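Local coordinates for RagB/SusD family nutrient uptake outer membrane protein (Bacteroides thetaiotaomicron, PDB 7KV2), which probably binds beta-glucan at the outer membrane surface of a gut bacterium, as a SusD-family surface glycan-binding protein of nutrient uptake, at residues Ala240-Tyr243 with Met244-Ile248; Tyr405-Thr408 with Leu409-Ala413. All blocks are in the same frame, centred on the assembly; numbering follows the deposited sequence.

Contact 1 (Ala240-Tyr243 with Met244-Ile248); sequences ALKY and MEEII. With NA (sodium ion), chain G.
Lys242 and Glu246 lie alongside each other one turn apart on the helix 237-249, joined by a long salt bridge of 3.9 Å from Lys242 NZ to Glu246 OE2. The lysine chain leaves with CG anti to the backbone N (chi1 163°) and bends at its last two torsions, which brings NZ round to the carboxylate. The same OE2 stands near the plane of the Tyr243 ring, at its edge, 4.1 Å from Tyr243 CD1, with ring and carboxylate planes 80° apart. The other oxygen, Glu246 OE1, is hydrogen-bonded to Tyr221 OH. One residue back on the same helix, Leu241 CD1 touches Glu245 CG at 4.1 Å, the two chains running side by side, while Glu245 OE1 is hydrogen-bonded to Tyr428 OH. Met244 folds back along the helix, its CE 4.2 Å from Tyr243 CB. Beneath these side chains run i to i+4 backbone bonds, among them Glu245 N to Leu241 O at 2.9 Å and Ile247 N to Tyr243 O at 3.2 Å. Further out, Tyr243 stacks on Tyr221 and meets Tyr224 edge-to-face, both from helix 217-231, and Met244 and Ile247 pack against helix 405-417. Near the end of the helix, Ile248 O binds the sodium ion at 2.5 Å; water 1, the backbone oxygens of Ser250 and Tyr253 and the hydroxyl of Tyr405 complete its ligands. At its length, and with Lys242 exposed, the ion pair is likely to be a modest attraction, weakened by solvent, and the firmer polar ties of both glutamate side chains run to tyrosines of neighbouring helices.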
loop_
_atom_site.group_PDB
_atom_site.type_symbol
_atom_site.label_atom_id
_atom_site.label_comp_id
_atom_site.label_asym_id
_atom_site.label_seq_id
_atom_site.Cartn_x
_atom_site.Cartn_y
_atom_site.Cartn_z
ATOM N N ALA A 240 13.565 16.450 -0.763
ATOM C CA ALA A 240 12.663 15.488 -0.094
ATOM C C ALA A 240 12.626 15.800 1.401
ATOM O O ALA A 240 11.501 15.841 1.964
ATOM C CB ALA A 240 13.091 14.083 -0.383
ATOM N N LEU A 241 13.776 16.129 2.018
ATOM C CA LEU A 241 13.820 16.460 3.454
ATOM C C LEU A 241 13.040 17.749 3.709
ATOM O O LEU A 241 12.239 17.771 4.642
ATOM C CB LEU A 241 15.267 16.570 3.942
ATOM C CG LEU A 241 15.422 17.029 5.385
ATOM C CD1 LEU A 241 14.693 16.091 6.366
ATOM C CD2 LEU A 241 16.883 17.117 5.751
ATOM N N LYS A 242 13.303 18.808 2.937
ATOM C CA LYS A 242 12.550 20.085 3.058
ATOM C C LYS A 242 11.020 19.818 3.004
ATOM O O LYS A 242 10.273 20.387 3.817
ATOM C CB LYS A 242 13.065 21.013 1.958
ATOM C CG LYS A 242 12.205 22.209 1.609
ATOM C CD LYS A 242 12.813 22.962 0.412
ATOM C CE LYS A 242 11.798 23.598 -0.504
ATOM N NZ LYS A 242 11.493 24.974 -0.059
ATOM N N TYR A 243 10.560 18.945 2.117
ATOM C CA TYR A 243 9.110 18.585 1.987
ATOM C C TYR A 243 8.609 17.862 3.239
ATOM O O TYR A 243 7.492 18.189 3.730
ATOM C CB TYR A 243 8.867 17.787 0.710
ATOM C CG TYR A 243 9.119 18.552 -0.557
ATOM C CD1 TYR A 243 9.097 19.945 -0.604
ATOM C CD2 TYR A 243 9.325 17.870 -1.732
ATOM C CE1 TYR A 243 9.278 20.631 -1.797
ATOM C CE2 TYR A 243 9.523 18.541 -2.925
ATOM C CZ TYR A 243 9.522 19.922 -2.954
ATOM O OH TYR A 243 9.710 20.526 -4.160
ATOM N N MET A 244 9.379 16.907 3.758
ATOM C CA MET A 244 9.024 16.225 5.023
ATOM C C MET A 244 8.917 17.276 6.138
ATOM O O MET A 244 7.945 17.263 6.930
ATOM C CB MET A 244 10.058 15.145 5.363
ATOM C CG MET A 244 10.163 14.015 4.337
ATOM S SD MET A 244 8.573 13.169 3.949
ATOM C CE MET A 244 8.003 14.157 2.566
ATOM N N GLU A 245 9.855 18.230 6.184
ATOM C CA GLU A 245 9.859 19.271 7.233
ATOM C C GLU A 245 8.608 20.142 7.108
ATOM O O GLU A 245 8.123 20.601 8.147
ATOM C CB GLU A 245 11.170 20.065 7.168
ATOM C CG GLU A 245 12.399 19.282 7.598
ATOM C CD GLU A 245 12.544 19.003 9.076
ATOM O OE1 GLU A 245 11.550 19.152 9.821
ATOM O OE2 GLU A 245 13.661 18.615 9.488
ATOM N N GLU A 246 8.110 20.397 5.897
ATOM C CA GLU A 246 6.889 21.226 5.700
ATOM C C GLU A 246 5.674 20.515 6.305
ATOM O O GLU A 246 4.879 21.168 6.972
ATOM C CB GLU A 246 6.669 21.490 4.215
ATOM C CG GLU A 246 7.586 22.567 3.681
ATOM C CD GLU A 246 7.320 22.943 2.242
ATOM O OE1 GLU A 246 6.179 22.771 1.803
ATOM O OE2 GLU A 246 8.275 23.384 1.558
ATOM N N ILE A 247 5.559 19.201 6.092
ATOM C CA ILE A 247 4.469 18.376 6.700
ATOM C C ILE A 247 4.639 18.399 8.214
ATOM O O ILE A 247 3.637 18.559 8.941
ATOM C CB ILE A 247 4.483 16.934 6.141
ATOM C CG1 ILE A 247 4.226 16.900 4.640
ATOM C CG2 ILE A 247 3.459 16.082 6.900
ATOM C CD1 ILE A 247 4.421 15.560 3.991
ATOM N N ILE A 248 5.867 18.218 8.704
ATOM C CA ILE A 248 6.140 18.198 10.161
ATOM C C ILE A 248 5.760 19.566 10.743
ATOM O O ILE A 248 5.180 19.589 11.842
ATOM C CB ILE A 248 7.601 17.788 10.452
ATOM C CG1 ILE A 248 7.822 16.289 10.195
ATOM C CG2 ILE A 248 8.011 18.159 11.854
ATOM C CD1 ILE A 248 9.285 15.904 10.063
HETATM NA NA NA G . 3.029 18.277 12.240
HETATM O O HOH W 1 2.895 18.882 14.399
#

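Contact 2 (Tyr405-Thr408 with Leu409-Ala413); sequences YSET and LLNAA. With NA (sodium ion), chain G.
Tyr405 and Leu409 form a buried apolar contact one turn apart near the start of helix 405-417, which follows strand 400-404. Leu409 reaches the ring obliquely: its CD1 lies 3.8 Å from Tyr405 CE2, and CG is almost as near. Tyr405 has CG anti to its own N (chi1 -175°), which carries the ring out beside the helix and sets OH 2.8 Å from the sodium ion. A phenylalanine here would keep the ring against Leu409 but would probably leave the ion short of one oxygen ligand. In the backbone, Leu409 N gives a hydrogen bond to Tyr405 O at 3.1 Å. The helix packs between helices 217-231, 237-249 and 425-435, within the helical, tetratricopeptide-repeat-related architecture of the SusD family; Leu409 meets Tyr428 and Leu410 meets Leu429. Two residues further along, Asn411 N is bonded to Glu407 O at 2.8 Å, and the amide of Asn411 comes across the Glu407 chain, Asn411 OD1 3.8 Å from Glu407 CG, with carboxylate and amide planes 65° apart. Water 2 accepts from Asn411 ND2 at 2.9 Å and gives a weak bond to Glu407 OE2. Both polar ends are also held by basic residues: Glu407 pairs with Lys462 through OE1 and with Arg453 through OE2, and Arg453 also donates to Asn411 OD1; the two positive partners would probably favour the ionised form of this buried carboxylate.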
loop_
_atom_site.group_PDB
_atom_site.type_symbol
_atom_site.label_atom_id
_atom_site.label_comp_id
_atom_site.label_asym_id
_atom_site.label_seq_id
_atom_site.Cartn_x
_atom_site.Cartn_y
_atom_site.Cartn_z
ATOM N N TYR A 405 1.703 9.838 9.001
ATOM C CA TYR A 405 2.688 10.824 9.487
ATOM C C TYR A 405 3.899 10.130 10.109
ATOM O O TYR A 405 4.959 10.702 10.083
ATOM C CB TYR A 405 2.020 11.736 10.497
ATOM C CG TYR A 405 2.852 12.888 11.002
ATOM C CD1 TYR A 405 3.151 13.967 10.200
ATOM C CD2 TYR A 405 3.229 12.948 12.329
ATOM C CE1 TYR A 405 3.831 15.072 10.705
ATOM C CE2 TYR A 405 3.918 14.029 12.846
ATOM C CZ TYR A 405 4.214 15.100 12.040
ATOM O OH TYR A 405 4.851 16.173 12.598
ATOM N N SER A 406 3.779 8.943 10.700
ATOM C CA SER A 406 4.985 8.241 11.215
ATOM C C SER A 406 5.984 7.999 10.061
ATOM O O SER A 406 7.205 8.009 10.297
ATOM C CB SER A 406 4.601 6.989 11.929
ATOM O OG SER A 406 3.978 6.091 11.043
ATOM N N GLU A 407 5.499 7.842 8.827
ATOM C CA GLU A 407 6.375 7.692 7.664
ATOM C C GLU A 407 7.062 9.015 7.344
ATOM O O GLU A 407 8.267 8.982 6.955
ATOM C CB GLU A 407 5.619 7.181 6.449
ATOM C CG GLU A 407 6.589 6.707 5.400
ATOM C CD GLU A 407 6.052 5.952 4.207
ATOM O OE1 GLU A 407 4.810 5.818 4.064
ATOM O OE2 GLU A 407 6.935 5.520 3.377
ATOM N N THR A 408 6.339 10.128 7.478
ATOM C CA THR A 408 6.949 11.463 7.335
ATOM C C THR A 408 8.137 11.587 8.309
ATOM O O THR A 408 9.202 12.017 7.896
ATOM C CB THR A 408 5.916 12.558 7.619
ATOM O OG1 THR A 408 4.741 12.351 6.846
ATOM C CG2 THR A 408 6.475 13.923 7.304
ATOM N N LEU A 409 7.919 11.293 9.587
ATOM C CA LEU A 409 8.943 11.439 10.650
ATOM C C LEU A 409 10.141 10.516 10.366
ATOM O O LEU A 409 11.309 10.978 10.481
ATOM C CB LEU A 409 8.317 11.139 12.014
ATOM C CG LEU A 409 7.324 12.159 12.588
ATOM C CD1 LEU A 409 6.611 11.576 13.789
ATOM C CD2 LEU A 409 7.986 13.468 12.984
ATOM N N LEU A 410 9.895 9.260 10.007
ATOM C CA LEU A 410 10.986 8.298 9.741
ATOM C C LEU A 410 11.719 8.702 8.458
ATOM O O LEU A 410 12.968 8.555 8.424
ATOM C CB LEU A 410 10.396 6.892 9.710
ATOM C CG LEU A 410 9.900 6.418 11.077
ATOM C CD1 LEU A 410 9.249 5.034 11.026
ATOM C CD2 LEU A 410 11.018 6.393 12.100
ATOM N N ASN A 411 11.002 9.138 7.424
ATOM C CA ASN A 411 11.626 9.640 6.159
ATOM C C ASN A 411 12.604 10.791 6.496
ATOM O O ASN A 411 13.770 10.754 6.031
ATOM C CB ASN A 411 10.589 10.172 5.169
ATOM C CG ASN A 411 9.822 9.131 4.377
ATOM O OD1 ASN A 411 10.093 7.935 4.457
ATOM N ND2 ASN A 411 8.871 9.593 3.581
ATOM N N ALA A 412 12.148 11.774 7.293
ATOM C CA ALA A 412 12.970 12.940 7.705
ATOM C C ALA A 412 14.182 12.452 8.518
ATOM O O ALA A 412 15.295 12.846 8.216
ATOM C CB ALA A 412 12.134 13.934 8.467
ATOM N N ALA A 413 13.994 11.616 9.541
ATOM C CA ALA A 413 15.124 11.049 10.320
ATOM C C ALA A 413 16.147 10.429 9.349
ATOM O O ALA A 413 17.369 10.732 9.441
ATOM C CB ALA A 413 14.617 10.040 11.315
HETATM NA NA NA G . 3.029 18.277 12.240
HETATM O O HOH W 2 7.123 8.478 1.533
HETATM O O HOH W 1 2.895 18.882 14.399
#

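Overall arrangement
Contacts 1 and 2 are single-helix contacts on neighbouring helices, 237-249 and 405-417, with centres about 9 Å apart. Contact 2 is wholly buried, whereas contact 1 is only partly so, with Lys242 on its exposed side. Their chemistry follows this: a long ion pair at the surface in 240-248, against a carboxylate held by two basic residues, and a ring on a leucine, in 405-413. Between them the helices pack through apolar groups, Ile247 CG2 meeting Thr408 CG2 at 3.7 Å. The sodium ion joins them too, taking a backbone oxygen from contact 1 and a phenol oxygen from contact 2.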